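Local coordinates for ORF10 (Moritella marina, PDB 6RIW), which probably condenses acyl units in polyunsaturated fatty acid synthesis, this chain being the ketosynthase and chain length factor didomain of a longer PUFA synthase protein, at residues 129-134 against 162-167; 137-142 against 512-517; 153-158 against 946-951. One frame throughout, in Å; residues are numbered along the deposited sequence.

Contact 1: residues 129-134 against 162-167; sequences SNQLFM and KKTHAD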
loop_
_atom_site.group_PDB
_atom_site.type_symbol
_atom_site.label_atom_id
_atom_site.label_comp_id
_atom_site.label_asym_id
_atom_site.label_seq_id
_atom_site.Cartn_x
_atom_site.Cartn_y
_atom_site.Cartn_z
ATOM N N SER A 129 7.498 2.087 -12.669
ATOM C CA SER A 129 7.653 3.356 -11.939
ATOM C C SER A 129 9.115 3.816 -11.913
ATOM O O SER A 129 9.386 5.025 -11.959
ATOM C CB SER A 129 7.062 3.242 -10.525
ATOM O OG SER A 129 7.847 2.435 -9.658
ATOM N N ASN A 130 10.063 2.867 -11.895
ATOM C CA ASN A 130 11.488 3.190 -11.975
ATOM C C ASN A 130 11.790 4.106 -13.151
ATOM O O ASN A 130 12.606 5.028 -13.037
ATOM C CB ASN A 130 12.333 1.915 -12.133
ATOM C CG ASN A 130 12.416 1.070 -10.886
ATOM O OD1 ASN A 130 12.165 1.526 -9.771
ATOM N ND2 ASN A 130 12.787 -0.196 -11.075
ATOM N N GLN A 131 11.143 3.865 -14.298
ATOM C CA GLN A 131 11.473 4.619 -15.503
ATOM C C GLN A 131 11.172 6.102 -15.346
ATOM O O GLN A 131 11.791 6.935 -16.021
ATOM C CB GLN A 131 10.698 4.075 -16.716
ATOM C CG GLN A 131 11.034 2.649 -17.126
ATOM C CD GLN A 131 12.193 2.589 -18.118
ATOM O OE1 GLN A 131 12.767 3.617 -18.483
ATOM N NE2 GLN A 131 12.546 1.373 -18.549
ATOM N N LEU A 132 10.245 6.451 -14.461
ATOM C CA LEU A 132 9.837 7.839 -14.288
ATOM C C LEU A 132 10.754 8.634 -13.370
ATOM O O LEU A 132 10.676 9.862 -13.385
ATOM C CB LEU A 132 8.399 7.902 -13.740
ATOM C CG LEU A 132 7.318 7.332 -14.674
ATOM C CD1 LEU A 132 6.012 7.065 -13.923
ATOM C CD2 LEU A 132 7.056 8.268 -15.821
ATOM N N PHE A 133 11.620 7.985 -12.585
ATOM C CA PHE A 133 12.378 8.711 -11.567
ATOM C C PHE A 133 13.886 8.523 -11.669
ATOM O O PHE A 133 14.635 9.433 -11.315
ATOM C CB PHE A 133 11.886 8.309 -10.177
ATOM C CG PHE A 133 10.424 8.571 -9.999
ATOM C CD1 PHE A 133 9.950 9.888 -10.027
ATOM C CD2 PHE A 133 9.516 7.522 -9.885
ATOM C CE1 PHE A 133 8.582 10.139 -9.913
ATOM C CE2 PHE A 133 8.160 7.755 -9.751
ATOM C CZ PHE A 133 7.676 9.058 -9.773
ATOM N N MET A 134 14.347 7.366 -12.135
ATOM C CA MET A 134 15.793 7.145 -12.231
ATOM C C MET A 134 16.541 8.265 -12.952
ATOM O O MET A 134 17.660 8.597 -12.521
ATOM C CB MET A 134 16.080 5.811 -12.942
ATOM C CG MET A 134 15.782 4.553 -12.174
ATOM S SD MET A 134 16.255 4.547 -10.421
ATOM C CE MET A 134 15.069 3.347 -9.801
ATOM N N LYS A 162 12.289 3.144 -21.651
ATOM C CA LYS A 162 10.970 2.987 -22.261
ATOM C C LYS A 162 10.126 4.210 -21.945
ATOM O O LYS A 162 10.118 4.694 -20.805
ATOM C CB LYS A 162 10.234 1.723 -21.762
ATOM C CG LYS A 162 11.030 0.440 -21.814
ATOM C CD LYS A 162 11.183 -0.086 -23.252
ATOM C CE LYS A 162 12.081 -1.347 -23.317
ATOM N NZ LYS A 162 11.552 -2.509 -22.519
ATOM N N LYS A 163 9.421 4.717 -22.959
ATOM C CA LYS A 163 8.430 5.749 -22.711
ATOM C C LYS A 163 7.375 5.200 -21.765
ATOM O O LYS A 163 6.828 4.115 -21.988
ATOM C CB LYS A 163 7.794 6.215 -24.024
ATOM C CG LYS A 163 8.738 7.051 -24.865
ATOM C CD LYS A 163 8.225 7.242 -26.287
ATOM C CE LYS A 163 8.680 8.591 -26.848
ATOM N NZ LYS A 163 8.342 8.719 -28.294
ATOM N N THR A 164 7.113 5.933 -20.684
ATOM C CA THR A 164 6.315 5.402 -19.588
ATOM C C THR A 164 5.268 6.420 -19.164
ATOM O O THR A 164 5.604 7.574 -18.865
ATOM C CB THR A 164 7.229 5.022 -18.411
ATOM O OG1 THR A 164 8.178 4.050 -18.866
ATOM C CG2 THR A 164 6.422 4.436 -17.266
ATOM N N HIS A 165 3.999 5.995 -19.172
ATOM C CA HIS A 165 2.889 6.850 -18.754
ATOM C C HIS A 165 2.981 7.148 -17.262
ATOM O O HIS A 165 3.190 6.243 -16.442
ATOM C CB HIS A 165 1.555 6.158 -19.059
ATOM C CG HIS A 165 0.353 7.064 -19.024
ATOM N ND1 HIS A 165 -0.205 7.518 -17.846
ATOM C CD2 HIS A 165 -0.430 7.549 -20.023
ATOM C CE1 HIS A 165 -1.260 8.269 -18.119
ATOM N NE2 HIS A 165 -1.425 8.299 -19.433
ATOM N N ALA A 166 2.776 8.421 -16.917
ATOM C CA ALA A 166 2.860 8.880 -15.525
ATOM C C ALA A 166 1.992 8.078 -14.561
ATOM O O ALA A 166 2.334 7.962 -13.374
ATOM C CB ALA A 166 2.458 10.357 -15.452
ATOM N N ASP A 167 0.859 7.540 -15.020
ATOM C CA ASP A 167 -0.003 6.780 -14.106
ATOM C C ASP A 167 0.717 5.560 -13.524
ATOM O O ASP A 167 0.276 5.012 -12.511
ATOM C CB ASP A 167 -1.291 6.325 -14.824
ATOM C CG ASP A 167 -2.342 7.445 -14.983
ATOM O OD1 ASP A 167 -2.191 8.549 -14.400
ATOM O OD2 ASP A 167 -3.341 7.212 -15.711
#
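Gln131 and Leu132, near the start of helix 129-148, face Lys162, Thr164 and the backbone beyond it. The contact belongs to the first of two ketosynthase-type units of the thiolase-like fold. It folds the loop before helix 174-183 back onto helix 129-148.

The polar part is carried by the Gln131 amide. Lys162 N donates to Gln131 OE1 at 3.2 Å, nearly straight at the hydrogen (163°). The donor stands above the carbonyl plane. Gln131 NE2 donates to Ala160 O, so both ends of the amide grip the same loop. The chain of Gln131 bends at CG (chi2 -89°), which turns CD towards the Lys162 backbone. Thr164 OG1 donates to Lys162 O at 2.8 Å and braces the loop from within. Asn952 and Gln956 also hold this loop. Asn952 bonds Lys162 O and Thr164 N, and Gln956 bonds Thr164 O and Ala166 N.

The rest is van der Waals contact. Gln131 and Thr164 cross at about a right angle, with CB of Gln131 3.3 Å from OG1 of Thr164. Leu132 comes obliquely, its CG 4.0 Å from Thr164 CG2. Its two methyls rest on backbone oxygens. Leu132 CD1 is 3.8 Å from Ala166 O, and Leu132 CD2 lies 3.4 Å from Thr164 O.

Contact 2: residues 137-142 against 512-517; sequences YHQVVD and NANVMQ
Gln139 and Val140 of helix 129-148 meet Asn512, Asn514 and Val515 at the start of helix 513-519. The two short helix segments run roughly antiparallel, 151° between their directions, with axes 9.5 Å apart at closest approach. They come from the two ketosynthase-type units of the didomain, so this is a contact between the units.

The side chain of Gln139 crosses that of Asn514 at about a right angle. Gln139 CG lies anti to the backbone N (chi1 -177°) and packs 3.8 Å from Asn514 CB. The two amide planes are 81° apart, so they do not stack. Asn143, one turn on from Gln139 in the same helix, ties the amides together: its ND2 donates to Gln139 OE1, and its OD1 accepts from both Asn514 ND2 and Asn512 ND2.

Asn512 is the N-cap of its helix. Its OD1 takes Val515 N in the carbonyl plane, on a lone pair, at 2.9 Å. With Asn512 OD1 held by Val515 N and ND2 by Asn143, both ends of the amide are fixed; Asn512 ND2 lies 3.8 Å from Val140 CA. The side chains of Val140 and Asn512 run alongside one another but point opposite ways. Val140 CG2 also touches Val515 CG2 at 4.0 Å.

Helix 917-922 packs on Val140 and Val141 through Ile917. Tyr137 and His138 touch helix 589-595 and helix 597-608 respectively, and Met950 from a late loop packs on Gln139 and Val515.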
loop_
_atom_site.group_PDB
_atom_site.type_symbol
_atom_site.label_atom_id
_atom_site.label_comp_id
_atom_site.label_asym_id
_atom_site.label_seq_id
_atom_site.Cartn_x
_atom_site.Cartn_y
_atom_site.Cartn_z
ATOM N N TYR A 137 18.115 11.121 -10.614
ATOM C CA TYR A 137 19.358 10.885 -9.878
ATOM C C TYR A 137 20.526 10.702 -10.829
ATOM O O TYR A 137 21.648 11.142 -10.536
ATOM C CB TYR A 137 19.245 9.653 -8.986
ATOM C CG TYR A 137 17.852 9.414 -8.463
ATOM C CD1 TYR A 137 17.191 10.421 -7.753
ATOM C CD2 TYR A 137 17.204 8.183 -8.674
ATOM C CE1 TYR A 137 15.901 10.232 -7.287
ATOM C CE2 TYR A 137 15.921 7.966 -8.202
ATOM C CZ TYR A 137 15.281 8.990 -7.496
ATOM O OH TYR A 137 14.001 8.801 -7.033
ATOM N N HIS A 138 20.294 10.024 -11.949
ATOM C CA HIS A 138 21.418 9.615 -12.787
ATOM C C HIS A 138 21.910 10.746 -13.677
ATOM O O HIS A 138 23.104 10.794 -13.994
ATOM C CB HIS A 138 21.029 8.351 -13.580
ATOM C CG HIS A 138 20.816 7.161 -12.691
ATOM N ND1 HIS A 138 19.990 6.103 -13.021
ATOM C CD2 HIS A 138 21.310 6.883 -11.459
ATOM C CE1 HIS A 138 20.008 5.216 -12.037
ATOM N NE2 HIS A 138 20.799 5.669 -11.077
ATOM N N GLN A 139 21.054 11.713 -14.015
ATOM C CA GLN A 139 21.580 12.910 -14.663
ATOM C C GLN A 139 22.526 13.645 -13.727
ATOM O O GLN A 139 23.574 14.149 -14.156
ATOM C CB GLN A 139 20.447 13.848 -15.106
ATOM C CG GLN A 139 20.964 15.106 -15.879
ATOM C CD GLN A 139 21.499 14.763 -17.270
ATOM O OE1 GLN A 139 22.461 15.375 -17.764
ATOM N NE2 GLN A 139 20.885 13.774 -17.901
ATOM N N VAL A 140 22.161 13.741 -12.444
ATOM C CA VAL A 140 23.023 14.440 -11.499
ATOM C C VAL A 140 24.332 13.674 -11.317
ATOM O O VAL A 140 25.408 14.276 -11.326
ATOM C CB VAL A 140 22.302 14.668 -10.157
ATOM C CG1 VAL A 140 23.234 15.388 -9.166
ATOM C CG2 VAL A 140 21.034 15.485 -10.369
ATOM N N VAL A 141 24.266 12.343 -11.192
ATOM C CA VAL A 141 25.494 11.540 -11.110
ATOM C C VAL A 141 26.337 11.735 -12.360
ATOM O O VAL A 141 27.551 11.961 -12.279
ATOM C CB VAL A 141 25.175 10.049 -10.894
ATOM C CG1 VAL A 141 26.474 9.184 -11.046
ATOM C CG2 VAL A 141 24.555 9.795 -9.520
ATOM N N ASP A 142 25.705 11.656 -13.538
ATOM C CA ASP A 142 26.424 11.871 -14.793
ATOM C C ASP A 142 27.175 13.194 -14.792
ATOM O O ASP A 142 28.369 13.251 -15.130
ATOM C CB ASP A 142 25.452 11.834 -15.975
ATOM C CG ASP A 142 26.105 12.266 -17.291
ATOM O OD1 ASP A 142 26.220 13.492 -17.541
ATOM O OD2 ASP A 142 26.496 11.373 -18.085
ATOM N N ASN A 512 20.806 21.344 -10.476
ATOM C CA ASN A 512 21.218 20.743 -11.734
ATOM C C ASN A 512 20.396 21.358 -12.865
ATOM O O ASN A 512 19.179 21.163 -12.946
ATOM C CB ASN A 512 21.061 19.230 -11.679
ATOM C CG ASN A 512 21.664 18.563 -12.887
ATOM O OD1 ASN A 512 21.058 18.548 -13.949
ATOM N ND2 ASN A 512 22.887 18.053 -12.742
ATOM N N ALA A 513 21.074 22.080 -13.758
ATOM C CA ALA A 513 20.373 22.794 -14.811
ATOM C C ALA A 513 19.700 21.842 -15.783
ATOM O O ALA A 513 18.639 22.169 -16.319
ATOM C CB ALA A 513 21.354 23.713 -15.551
ATOM N N ASN A 514 20.299 20.672 -16.037
ATOM C CA ASN A 514 19.693 19.729 -16.974
ATOM C C ASN A 514 18.406 19.127 -16.405
ATOM O O ASN A 514 17.397 19.021 -17.107
ATOM C CB ASN A 514 20.688 18.625 -17.329
ATOM C CG ASN A 514 21.842 19.130 -18.200
ATOM O OD1 ASN A 514 21.638 19.927 -19.107
ATOM N ND2 ASN A 514 23.062 18.679 -17.905
ATOM N N VAL A 515 18.424 18.721 -15.135
ATOM C CA VAL A 515 17.197 18.242 -14.490
ATOM C C VAL A 515 16.115 19.319 -14.522
ATOM O O VAL A 515 14.962 19.064 -14.894
ATOM C CB VAL A 515 17.503 17.793 -13.051
ATOM C CG1 VAL A 515 16.192 17.654 -12.235
ATOM C CG2 VAL A 515 18.292 16.474 -13.079
ATOM N N MET A 516 16.462 20.545 -14.124
ATOM C CA MET A 516 15.429 21.580 -14.050
ATOM C C MET A 516 14.910 21.950 -15.431
ATOM O O MET A 516 13.713 22.215 -15.589
ATOM C CB MET A 516 15.967 22.803 -13.307
ATOM C CG MET A 516 16.329 22.452 -11.846
ATOM S SD MET A 516 14.895 21.971 -10.842
ATOM C CE MET A 516 14.285 23.626 -10.521
ATOM N N GLN A 517 15.779 21.930 -16.449
ATOM C CA GLN A 517 15.315 22.148 -17.814
ATOM C C GLN A 517 14.342 21.059 -18.253
ATOM O O GLN A 517 13.330 21.350 -18.903
ATOM C CB GLN A 517 16.512 22.193 -18.765
ATOM C CG GLN A 517 16.173 22.611 -20.168
ATOM C CD GLN A 517 17.376 22.486 -21.095
ATOM O OE1 GLN A 517 17.251 22.579 -22.320
ATOM N NE2 GLN A 517 18.556 22.264 -20.505
#

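Contact 3: residues 153-158 against 946-951; sequences FQLTHY and QPVMMD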
loop_
_atom_site.group_PDB
_atom_site.type_symbol
_atom_site.label_atom_id
_atom_site.label_comp_id
_atom_site.label_asym_id
_atom_site.label_seq_id
_atom_site.Cartn_x
_atom_site.Cartn_y
_atom_site.Cartn_z
ATOM N N PHE A 153 32.675 12.369 -20.294
ATOM C CA PHE A 153 32.133 11.208 -19.605
ATOM C C PHE A 153 30.619 11.139 -19.802
ATOM O O PHE A 153 29.931 12.164 -19.783
ATOM C CB PHE A 153 32.447 11.255 -18.110
ATOM C CG PHE A 153 31.836 10.113 -17.355
ATOM C CD1 PHE A 153 32.513 8.913 -17.233
ATOM C CD2 PHE A 153 30.562 10.215 -16.814
ATOM C CE1 PHE A 153 31.944 7.842 -16.568
ATOM C CE2 PHE A 153 29.992 9.133 -16.150
ATOM C CZ PHE A 153 30.689 7.957 -16.029
ATOM N N GLN A 154 30.102 9.926 -19.998
ATOM C CA GLN A 154 28.665 9.707 -20.137
ATOM C C GLN A 154 28.255 8.502 -19.311
ATOM O O GLN A 154 28.807 7.414 -19.477
ATOM C CB GLN A 154 28.256 9.447 -21.588
ATOM C CG GLN A 154 28.318 10.615 -22.521
ATOM C CD GLN A 154 27.903 10.167 -23.899
ATOM O OE1 GLN A 154 28.533 9.292 -24.487
ATOM N NE2 GLN A 154 26.823 10.722 -24.401
ATOM N N LEU A 155 27.287 8.690 -18.426
ATOM C CA LEU A 155 26.704 7.562 -17.721
ATOM C C LEU A 155 25.693 6.847 -18.612
ATOM O O LEU A 155 24.966 7.480 -19.387
ATOM C CB LEU A 155 26.027 8.048 -16.439
ATOM C CG LEU A 155 25.486 6.991 -15.479
ATOM C CD1 LEU A 155 26.610 6.171 -14.892
ATOM C CD2 LEU A 155 24.732 7.743 -14.369
ATOM N N THR A 156 25.635 5.525 -18.494
ATOM C CA THR A 156 24.630 4.774 -19.238
ATOM C C THR A 156 23.306 4.740 -18.472
ATOM O O THR A 156 23.278 4.821 -17.239
ATOM C CB THR A 156 25.108 3.350 -19.536
ATOM O OG1 THR A 156 25.318 2.641 -18.313
ATOM C CG2 THR A 156 26.423 3.377 -20.341
ATOM N N HIS A 157 22.202 4.633 -19.217
ATOM C CA HIS A 157 20.890 4.478 -18.587
ATOM C C HIS A 157 20.812 3.167 -17.787
ATOM O O HIS A 157 21.445 2.161 -18.122
ATOM C CB HIS A 157 19.790 4.550 -19.663
ATOM C CG HIS A 157 18.456 5.006 -19.153
ATOM N ND1 HIS A 157 18.154 6.330 -18.932
ATOM C CD2 HIS A 157 17.339 4.311 -18.838
ATOM C CE1 HIS A 157 16.912 6.434 -18.500
ATOM N NE2 HIS A 157 16.395 5.221 -18.433
ATOM N N TYR A 158 20.011 3.170 -16.710
ATOM C CA TYR A 158 20.021 2.033 -15.784
ATOM C C TYR A 158 19.499 0.740 -16.415
ATOM O O TYR A 158 19.944 -0.348 -16.040
ATOM C CB TYR A 158 19.223 2.383 -14.518
ATOM C CG TYR A 158 17.720 2.258 -14.678
ATOM C CD1 TYR A 158 16.996 3.209 -15.379
ATOM C CD2 TYR A 158 17.038 1.172 -14.120
ATOM C CE1 TYR A 158 15.590 3.080 -15.528
ATOM C CE2 TYR A 158 15.645 1.028 -14.261
ATOM C CZ TYR A 158 14.938 1.977 -14.964
ATOM O OH TYR A 158 13.572 1.809 -15.104
ATOM N N GLN A 946 23.935 3.902 -24.878
ATOM C CA GLN A 946 22.658 4.329 -24.296
ATOM C C GLN A 946 22.918 5.278 -23.136
ATOM O O GLN A 946 23.055 4.841 -21.989
ATOM C CB GLN A 946 21.829 3.131 -23.838
ATOM C CG GLN A 946 20.424 3.517 -23.381
ATOM C CD GLN A 946 19.713 4.415 -24.371
ATOM O OE1 GLN A 946 19.716 5.646 -24.246
ATOM N NE2 GLN A 946 19.105 3.802 -25.375
ATOM N N PRO A 947 22.998 6.574 -23.397
ATOM C CA PRO A 947 23.194 7.541 -22.313
ATOM C C PRO A 947 21.901 7.710 -21.522
ATOM O O PRO A 947 20.837 7.232 -21.923
ATOM C CB PRO A 947 23.572 8.823 -23.047
ATOM C CG PRO A 947 22.910 8.682 -24.393
ATOM C CD PRO A 947 22.849 7.223 -24.713
ATOM N N VAL A 948 22.009 8.380 -20.364
ATOM C CA VAL A 948 20.817 8.621 -19.536
ATOM C C VAL A 948 19.798 9.428 -20.322
ATOM O O VAL A 948 20.118 10.477 -20.890
ATOM C CB VAL A 948 21.192 9.344 -18.233
ATOM C CG1 VAL A 948 19.903 9.675 -17.414
ATOM C CG2 VAL A 948 22.124 8.480 -17.383
ATOM N N MET A 949 18.558 8.939 -20.371
ATOM C CA MET A 949 17.508 9.587 -21.148
ATOM C C MET A 949 16.560 10.341 -20.221
ATOM O O MET A 949 16.090 9.785 -19.225
ATOM C CB MET A 949 16.715 8.574 -21.972
ATOM C CG MET A 949 17.587 7.715 -22.892
ATOM S SD MET A 949 18.409 8.722 -24.147
ATOM C CE MET A 949 16.963 9.201 -25.104
ATOM N N MET A 950 16.235 11.579 -20.587
ATOM C CA MET A 950 15.422 12.446 -19.738
ATOM C C MET A 950 13.980 12.582 -20.207
ATOM O O MET A 950 13.212 13.297 -19.557
ATOM C CB MET A 950 16.055 13.837 -19.678
ATOM C CG MET A 950 17.515 13.829 -19.267
ATOM S SD MET A 950 17.662 13.332 -17.554
ATOM C CE MET A 950 17.389 14.949 -16.818
ATOM N N ASP A 951 13.601 11.910 -21.304
ATOM C CA ASP A 951 12.297 12.124 -21.943
ATOM C C ASP A 951 11.131 11.934 -20.979
ATOM O O ASP A 951 10.122 12.641 -21.077
ATOM C CB ASP A 951 12.100 11.159 -23.124
ATOM C CG ASP A 951 13.285 11.113 -24.063
ATOM O OD1 ASP A 951 14.320 10.517 -23.683
ATOM O OD2 ASP A 951 13.171 11.667 -25.185
HETATM O O HOH W 1 24.627 10.177 -19.981
#
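His157 reaches across to the backbone of 946-951. Its CB starts 3.7 Å from Pro947 O and also touches Gln946 CG. CG of the ring lies anti to the backbone N (chi1 -154°). Beyond it, His157 ND1 accepts a hydrogen bond from Met949 N at 3.0 Å. The bond is nearly straight at the hydrogen (172°), although Met949 N sits tilted from the ring plane. This bond is consistent with ND1 carrying no proton. Val948 CA lies at the ring edge, near its plane, 3.6 Å from His157 ND1. At CE1 the ring comes up against Met949 O. The tip, NE2, looks towards Gln131 OE1 in a packing contact.

The two segments are loops that meet at a single beta bridge between Thr156 and Pro947. One belongs to the first ketosynthase-type unit. The other lies in the long chain end after helix 929-934.

His157 N donates to Gln946 O at 2.9 Å, and Thr156 CA makes a CA-H...O contact with the same oxygen. Val948 N gives a weak bond to Leu155 O. A water joins this pair, donating to Leu155 O and accepting from Val948 N. Leu155 CB and Val948 CG2 pack at 4.0 Å. Helix 597-608 also holds loop 153-158: Ser604 OG bonds Gln154 O, and Gln600 NE2 bonds Thr156 O.

In the fold
Helix 129-148 comes first and supplies one segment each to contacts 1 and 2. The chain then passes through 153-158 to 162-167, where contact 1 closes a short loop of 27 intervening residues. Contact 2 closes only at 512-517 in the second ketosynthase-type unit, and contact 3 at 946-951 near the end of the modelled chain. None nests in another: every pair crosses. The loop 153-158 links the set. Asp142 OD2 probably accepts a hydrogen bond from Leu155 N, between contacts 2 and 3. Tyr158 packs on Asn130, Gln131 and Met134 of contact 1. The contacts tie this helix of the first unit to its own following loop, to the second unit and to the late loop.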